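Long-range contact in UDP-N-acetylglucosamine 3-dehydrogenase (Acidithiobacillus ferrooxidans, PDB 7BVJ), which catalyses the NAD(+)-dependent oxidation of the glucosamine 3-position of UDP-N-acetylglucosamine to a ketone, a step in lipid A biosynthesis: residues 219-230 against 234-245. Residues are numbered along the deposited sequence; the frame is centred on the assembly and turned at random.
Sequences ARRMRIFWQDRY and DFLNNTLHIYHR. With F8U ((2R,3R)-2,3-bis(oxidanyl)butane-1,4-disulfonic acid), chain F.
Tyr230 and Tyr243 form an antiparallel hydrogen-bonded pair, Tyr243 N giving a bond of 2.8 Å to Tyr230 O and Tyr230 N one of 3.0 Å to Tyr243 O, while at the other end Phe235 N binds Arg220 O. The two tyrosine side chains run side by side in the same direction and meet in a T-shaped (edge-to-face) stack: the CD1 edge of Tyr230 comes over one face of Tyr243, with CD1 3.6 Å from Tyr243 CG and the ring planes at 65°. With CG anti to the backbone N (chi1 158°), the Tyr230 ring extends alongside Tyr243, and its OH gives a 2.8 Å hydrogen bond to sulfonate oxygen O07 of the bound disulfonic acid, which Ser232 also binds. Replacing Tyr243 by alanine would probably strip the Tyr230 edge of the ring face it rests on and leave the Tyr230 hydroxyl less firmly aimed at the sulfonate. At the turn between strands 219-225 and 229-234, Arg245 NH1 reaches Asp228 OD1 at 2.7 Å in a salt bridge whose hydrogen bond is nearly straight; OD1 lies in the guanidinium plane, while NH1 meets the carboxylate on its anti side, 27° out of its plane. At the far end, Leu236 CD1 sits over one face of the Arg220 guanidinium, and Phe235 CE1 touches Met222 CB at 3.8 Å. Asp234 OD1 accepts from Asn237 N in an Asx motif, where Asn238 and Thr239 both face Asp234 in a G1 beta bulge. Strands 229-234 and 239-245 form a beta hairpin, with 219-225 beside it in the large mixed sheet, between strand 139-147, whose Glu143 pairs with Arg221 and Arg223, and strand 256-261; helix 124-132 packs against Phe235 and Ile242.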
loop_
_atom_site.group_PDB
_atom_site.type_symbol
_atom_site.label_atom_id
_atom_site.label_comp_id
_atom_site.label_asym_id
_atom_site.label_seq_id
_atom_site.Cartn_x
_atom_site.Cartn_y
_atom_site.Cartn_z
ATOM N N ALA A 219 12.145 10.014 -5.958
ATOM C CA ALA A 219 12.482 8.952 -6.904
ATOM C C ALA A 219 11.721 7.698 -6.506
ATOM O O ALA A 219 11.849 7.231 -5.372
ATOM C CB ALA A 219 13.985 8.690 -6.927
ATOM N N ARG A 220 10.920 7.166 -7.429
ATOM C CA ARG A 220 10.076 5.992 -7.198
ATOM C C ARG A 220 10.247 5.095 -8.416
ATOM O O ARG A 220 9.523 5.256 -9.408
ATOM C CB ARG A 220 8.611 6.389 -7.008
ATOM C CG ARG A 220 8.197 6.676 -5.597
ATOM C CD ARG A 220 6.712 6.913 -5.531
ATOM N NE ARG A 220 6.399 8.187 -4.902
ATOM C CZ ARG A 220 5.164 8.658 -4.734
ATOM N NH1 ARG A 220 4.117 7.954 -5.164
ATOM N NH2 ARG A 220 4.975 9.835 -4.138
ATOM N N ARG A 221 11.197 4.162 -8.338
ATOM C CA ARG A 221 11.557 3.345 -9.485
ATOM C C ARG A 221 11.685 1.883 -9.077
ATOM O O ARG A 221 11.937 1.564 -7.907
ATOM C CB ARG A 221 12.843 3.867 -10.120
ATOM C CG ARG A 221 12.677 5.289 -10.685
ATOM C CD ARG A 221 13.864 5.739 -11.522
ATOM N NE ARG A 221 15.144 5.440 -10.886
ATOM C CZ ARG A 221 15.910 6.338 -10.272
ATOM N NH1 ARG A 221 15.527 7.609 -10.200
ATOM N NH2 ARG A 221 17.061 5.961 -9.725
ATOM N N MET A 222 11.467 0.996 -10.053
ATOM C CA MET A 222 11.651 -0.443 -9.861
ATOM C C MET A 222 12.115 -1.075 -11.162
ATOM O O MET A 222 11.435 -0.974 -12.189
ATOM C CB MET A 222 10.372 -1.138 -9.388
ATOM C CG MET A 222 10.561 -2.651 -9.141
ATOM S SD MET A 222 9.067 -3.484 -8.537
ATOM C CE MET A 222 9.142 -3.055 -6.812
ATOM N N ARG A 223 13.255 -1.746 -11.114
ATOM C CA ARG A 223 13.700 -2.597 -12.198
ATOM C C ARG A 223 13.432 -4.054 -11.828
ATOM O O ARG A 223 13.576 -4.459 -10.667
ATOM C CB ARG A 223 15.180 -2.338 -12.497
ATOM C CG ARG A 223 15.379 -0.963 -13.142
ATOM C CD ARG A 223 16.836 -0.502 -13.173
ATOM N NE ARG A 223 17.422 -0.366 -11.837
ATOM C CZ ARG A 223 17.229 0.669 -11.015
ATOM N NH1 ARG A 223 16.459 1.696 -11.364
ATOM N NH2 ARG A 223 17.810 0.674 -9.835
ATOM N N ILE A 224 12.971 -4.823 -12.812
ATOM C CA ILE A 224 12.494 -6.182 -12.613
ATOM C C ILE A 224 13.127 -7.068 -13.679
ATOM O O ILE A 224 13.091 -6.734 -14.870
ATOM C CB ILE A 224 10.961 -6.243 -12.683
ATOM C CG1 ILE A 224 10.331 -5.146 -11.803
ATOM C CG2 ILE A 224 10.481 -7.612 -12.313
ATOM C CD1 ILE A 224 8.821 -5.180 -11.776
ATOM N N PHE A 225 13.707 -8.188 -13.256
ATOM C CA PHE A 225 14.448 -9.089 -14.128
ATOM C C PHE A 225 13.807 -10.470 -14.102
ATOM O O PHE A 225 13.726 -11.112 -13.041
ATOM C CB PHE A 225 15.918 -9.192 -13.702
ATOM C CG PHE A 225 16.666 -7.883 -13.714
ATOM C CD1 PHE A 225 17.555 -7.585 -14.739
ATOM C CD2 PHE A 225 16.507 -6.961 -12.680
ATOM C CE1 PHE A 225 18.250 -6.374 -14.739
ATOM C CE2 PHE A 225 17.201 -5.757 -12.679
ATOM C CZ PHE A 225 18.069 -5.467 -13.711
ATOM N N TRP A 226 13.362 -10.918 -15.274
ATOM C CA TRP A 226 13.024 -12.303 -15.555
ATOM C C TRP A 226 14.151 -12.909 -16.376
ATOM O O TRP A 226 15.098 -12.229 -16.775
ATOM C CB TRP A 226 11.696 -12.416 -16.312
ATOM C CG TRP A 226 10.480 -11.932 -15.573
ATOM C CD1 TRP A 226 9.591 -12.696 -14.869
ATOM C CD2 TRP A 226 9.998 -10.586 -15.496
ATOM N NE1 TRP A 226 8.603 -11.908 -14.345
ATOM C CE2 TRP A 226 8.824 -10.608 -14.718
ATOM C CE3 TRP A 226 10.457 -9.360 -15.995
ATOM C CZ2 TRP A 226 8.092 -9.452 -14.433
ATOM C CZ3 TRP A 226 9.737 -8.226 -15.721
ATOM C CH2 TRP A 226 8.552 -8.274 -14.954
ATOM N N GLN A 227 14.034 -14.210 -16.653
ATOM C CA GLN A 227 15.052 -14.892 -17.446
ATOM C C GLN A 227 15.161 -14.336 -18.861
ATOM O O GLN A 227 16.219 -14.455 -19.487
ATOM C CB GLN A 227 14.739 -16.385 -17.499
ATOM C CG GLN A 227 15.924 -17.257 -17.801
ATOM C CD GLN A 227 15.906 -18.531 -16.990
ATOM O OE1 GLN A 227 15.163 -18.646 -16.008
ATOM N NE2 GLN A 227 16.728 -19.496 -17.386
ATOM N N ASP A 228 14.100 -13.729 -19.388
ATOM C CA ASP A 228 14.131 -13.261 -20.766
ATOM C C ASP A 228 13.626 -11.838 -20.935
ATOM O O ASP A 228 13.420 -11.412 -22.078
ATOM C CB ASP A 228 13.320 -14.199 -21.662
ATOM C CG ASP A 228 13.978 -15.544 -21.828
ATOM O OD1 ASP A 228 15.173 -15.574 -22.218
ATOM O OD2 ASP A 228 13.305 -16.567 -21.554
ATOM N N ARG A 229 13.438 -11.088 -19.846
ATOM C CA ARG A 229 12.861 -9.752 -19.934
ATOM C C ARG A 229 13.471 -8.848 -18.878
ATOM O O ARG A 229 13.957 -9.307 -17.840
ATOM C CB ARG A 229 11.341 -9.758 -19.744
ATOM C CG ARG A 229 10.567 -9.994 -21.002
ATOM C CD ARG A 229 9.239 -10.667 -20.739
ATOM N NE ARG A 229 8.972 -11.712 -21.735
ATOM C CZ ARG A 229 8.813 -11.494 -23.042
ATOM N NH1 ARG A 229 8.885 -10.263 -23.544
ATOM N NH2 ARG A 229 8.585 -12.518 -23.860
ATOM N N TYR A 230 13.409 -7.549 -19.150
ATOM C CA TYR A 230 13.769 -6.534 -18.168
ATOM C C TYR A 230 12.717 -5.438 -18.194
ATOM O O TYR A 230 12.509 -4.808 -19.231
ATOM C CB TYR A 230 15.163 -5.989 -18.466
ATOM C CG TYR A 230 15.523 -4.619 -17.929
ATOM C CD1 TYR A 230 15.393 -3.488 -18.727
ATOM C CD2 TYR A 230 16.068 -4.467 -16.660
ATOM C CE1 TYR A 230 15.755 -2.234 -18.265
ATOM C CE2 TYR A 230 16.439 -3.214 -16.185
ATOM C CZ TYR A 230 16.283 -2.100 -16.994
ATOM O OH TYR A 230 16.650 -0.852 -16.539
ATOM N N ASP A 234 9.064 3.645 -13.815
ATOM C CA ASP A 234 9.090 4.925 -13.113
ATOM C C ASP A 234 7.671 5.167 -12.614
ATOM O O ASP A 234 6.794 5.594 -13.378
ATOM C CB ASP A 234 9.546 6.050 -14.027
ATOM C CG ASP A 234 9.880 7.329 -13.270
ATOM O OD1 ASP A 234 9.302 7.620 -12.174
ATOM O OD2 ASP A 234 10.736 8.058 -13.804
ATOM N N PHE A 235 7.452 4.849 -11.336
ATOM C CA PHE A 235 6.151 5.032 -10.710
ATOM C C PHE A 235 5.731 6.498 -10.727
ATOM O O PHE A 235 4.566 6.817 -11.000
ATOM C CB PHE A 235 6.197 4.516 -9.270
ATOM C CG PHE A 235 6.177 3.014 -9.158
ATOM C CD1 PHE A 235 7.281 2.325 -8.677
ATOM C CD2 PHE A 235 5.051 2.297 -9.521
ATOM C CE1 PHE A 235 7.270 0.930 -8.571
ATOM C CE2 PHE A 235 5.019 0.903 -9.422
ATOM C CZ PHE A 235 6.132 0.220 -8.943
ATOM N N LEU A 236 6.669 7.401 -10.435
ATOM C CA LEU A 236 6.342 8.820 -10.344
ATOM C C LEU A 236 5.887 9.361 -11.690
ATOM O O LEU A 236 4.812 9.965 -11.804
ATOM C CB LEU A 236 7.555 9.601 -9.834
ATOM C CG LEU A 236 7.306 10.559 -8.677
ATOM C CD1 LEU A 236 6.458 9.886 -7.609
ATOM C CD2 LEU A 236 8.635 11.017 -8.105
ATOM N N ASN A 237 6.688 9.135 -12.727
ATOM C CA ASN A 237 6.387 9.644 -14.053
ATOM C C ASN A 237 5.462 8.733 -14.843
ATOM O O ASN A 237 5.109 9.075 -15.973
ATOM C CB ASN A 237 7.693 9.894 -14.801
ATOM C CG ASN A 237 8.565 10.918 -14.087
ATOM O OD1 ASN A 237 8.068 11.713 -13.289
ATOM N ND2 ASN A 237 9.863 10.897 -14.358
ATOM N N ASN A 238 5.045 7.607 -14.256
ATOM C CA ASN A 238 4.088 6.667 -14.843
ATOM C C ASN A 238 4.569 6.119 -16.192
ATOM O O ASN A 238 3.817 6.076 -17.173
ATOM C CB ASN A 238 2.699 7.311 -14.969
ATOM C CG ASN A 238 1.571 6.280 -15.067
ATOM O OD1 ASN A 238 1.432 5.403 -14.212
ATOM N ND2 ASN A 238 0.757 6.391 -16.112
ATOM N N THR A 239 5.830 5.665 -16.231
ATOM C CA THR A 239 6.383 5.078 -17.449
ATOM C C THR A 239 6.859 3.652 -17.219
ATOM O O THR A 239 7.328 3.302 -16.134
ATOM C CB THR A 239 7.558 5.899 -18.010
ATOM O OG1 THR A 239 8.640 5.900 -17.074
ATOM C CG2 THR A 239 7.128 7.338 -18.303
ATOM N N LEU A 240 6.767 2.834 -18.275
ATOM C CA LEU A 240 7.175 1.435 -18.217
ATOM C C LEU A 240 7.913 1.051 -19.494
ATOM O O LEU A 240 7.443 1.335 -20.600
ATOM C CB LEU A 240 5.963 0.518 -17.996
ATOM C CG LEU A 240 6.081 -0.963 -18.368
ATOM C CD1 LEU A 240 7.084 -1.675 -17.486
ATOM C CD2 LEU A 240 4.737 -1.620 -18.250
ATOM N N HIS A 241 9.069 0.406 -19.340
ATOM C CA HIS A 241 9.875 -0.051 -20.467
ATOM C C HIS A 241 10.214 -1.518 -20.285
ATOM O O HIS A 241 10.639 -1.922 -19.202
ATOM C CB HIS A 241 11.161 0.760 -20.601
ATOM C CG HIS A 241 10.943 2.119 -21.171
ATOM N ND1 HIS A 241 11.071 2.388 -22.517
ATOM C CD2 HIS A 241 10.557 3.277 -20.589
ATOM C CE1 HIS A 241 10.801 3.664 -22.733
ATOM N NE2 HIS A 241 10.477 4.224 -21.582
ATOM N N ILE A 242 10.042 -2.304 -21.344
ATOM C CA ILE A 242 10.282 -3.742 -21.310
ATOM C C ILE A 242 11.283 -4.077 -22.399
ATOM O O ILE A 242 11.047 -3.790 -23.578
ATOM C CB ILE A 242 8.985 -4.541 -21.498
ATOM C CG1 ILE A 242 7.975 -4.146 -20.427
ATOM C CG2 ILE A 242 9.253 -6.035 -21.462
ATOM C CD1 ILE A 242 6.606 -4.780 -20.623
ATOM N N TYR A 243 12.399 -4.678 -22.012
ATOM C CA TYR A 243 13.434 -5.078 -22.949
ATOM C C TYR A 243 13.368 -6.587 -23.119
ATOM O O TYR A 243 13.281 -7.321 -22.126
ATOM C CB TYR A 243 14.835 -4.664 -22.475
ATOM C CG TYR A 243 15.079 -3.172 -22.272
ATOM C CD1 TYR A 243 14.026 -2.257 -22.246
ATOM C CD2 TYR A 243 16.371 -2.680 -22.087
ATOM C CE1 TYR A 243 14.245 -0.900 -22.045
ATOM C CE2 TYR A 243 16.604 -1.316 -21.891
ATOM C CZ TYR A 243 15.532 -0.432 -21.874
ATOM O OH TYR A 243 15.728 0.922 -21.685
ATOM N N HIS A 244 13.430 -7.029 -24.369
ATOM C CA HIS A 244 13.573 -8.478 -24.654
ATOM C C HIS A 244 14.659 -8.637 -25.716
ATOM O O HIS A 244 14.868 -7.709 -26.471
ATOM C CB HIS A 244 12.253 -9.158 -25.015
ATOM C CG HIS A 244 11.299 -8.268 -25.717
ATOM N ND1 HIS A 244 10.095 -7.911 -25.161
ATOM C CD2 HIS A 244 11.374 -7.662 -26.917
ATOM C CE1 HIS A 244 9.474 -7.094 -25.978
ATOM N NE2 HIS A 244 10.236 -6.939 -27.070
ATOM N N ARG A 245 15.202 -9.835 -25.853
ATOM C CA ARG A 245 16.265 -10.062 -26.838
ATOM C C ARG A 245 15.709 -9.936 -28.261
ATOM O O ARG A 245 14.804 -10.682 -28.652
ATOM C CB ARG A 245 16.917 -11.427 -26.608
ATOM C CG ARG A 245 17.390 -11.617 -25.168
ATOM C CD ARG A 245 18.200 -12.896 -24.961
ATOM N NE ARG A 245 17.664 -13.705 -23.861
ATOM C CZ ARG A 245 18.339 -14.028 -22.758
ATOM N NH1 ARG A 245 17.767 -14.775 -21.819
ATOM N NH2 ARG A 245 19.589 -13.611 -22.596
HETATM C C01 F8U F . 20.080 1.605 -13.410
HETATM C C02 F8U F . 20.065 2.913 -14.212
HETATM C C03 F8U F . 18.858 3.232 -15.094
HETATM C C04 F8U F . 17.989 2.072 -15.544
HETATM O O06 F8U F . 16.766 3.855 -17.376
HETATM O O07 F8U F . 16.401 1.625 -17.740
HETATM O O08 F8U F . 15.431 2.824 -15.823
HETATM O O09 F8U F . 19.343 3.826 -16.241
HETATM O O10 F8U F . 20.101 3.972 -13.317
HETATM O O12 F8U F . 21.951 -0.309 -14.280
HETATM O O13 F8U F . 19.843 -1.118 -14.019
HETATM O O14 F8U F . 20.179 0.512 -15.830
HETATM S S05 F8U F . 16.608 2.583 -16.628
HETATM S S11 F8U F . 20.541 0.152 -14.419
HETATM O O HOH W 1 10.984 8.495 -10.160
HETATM O O HOH W 2 14.110 -12.162 -24.889
#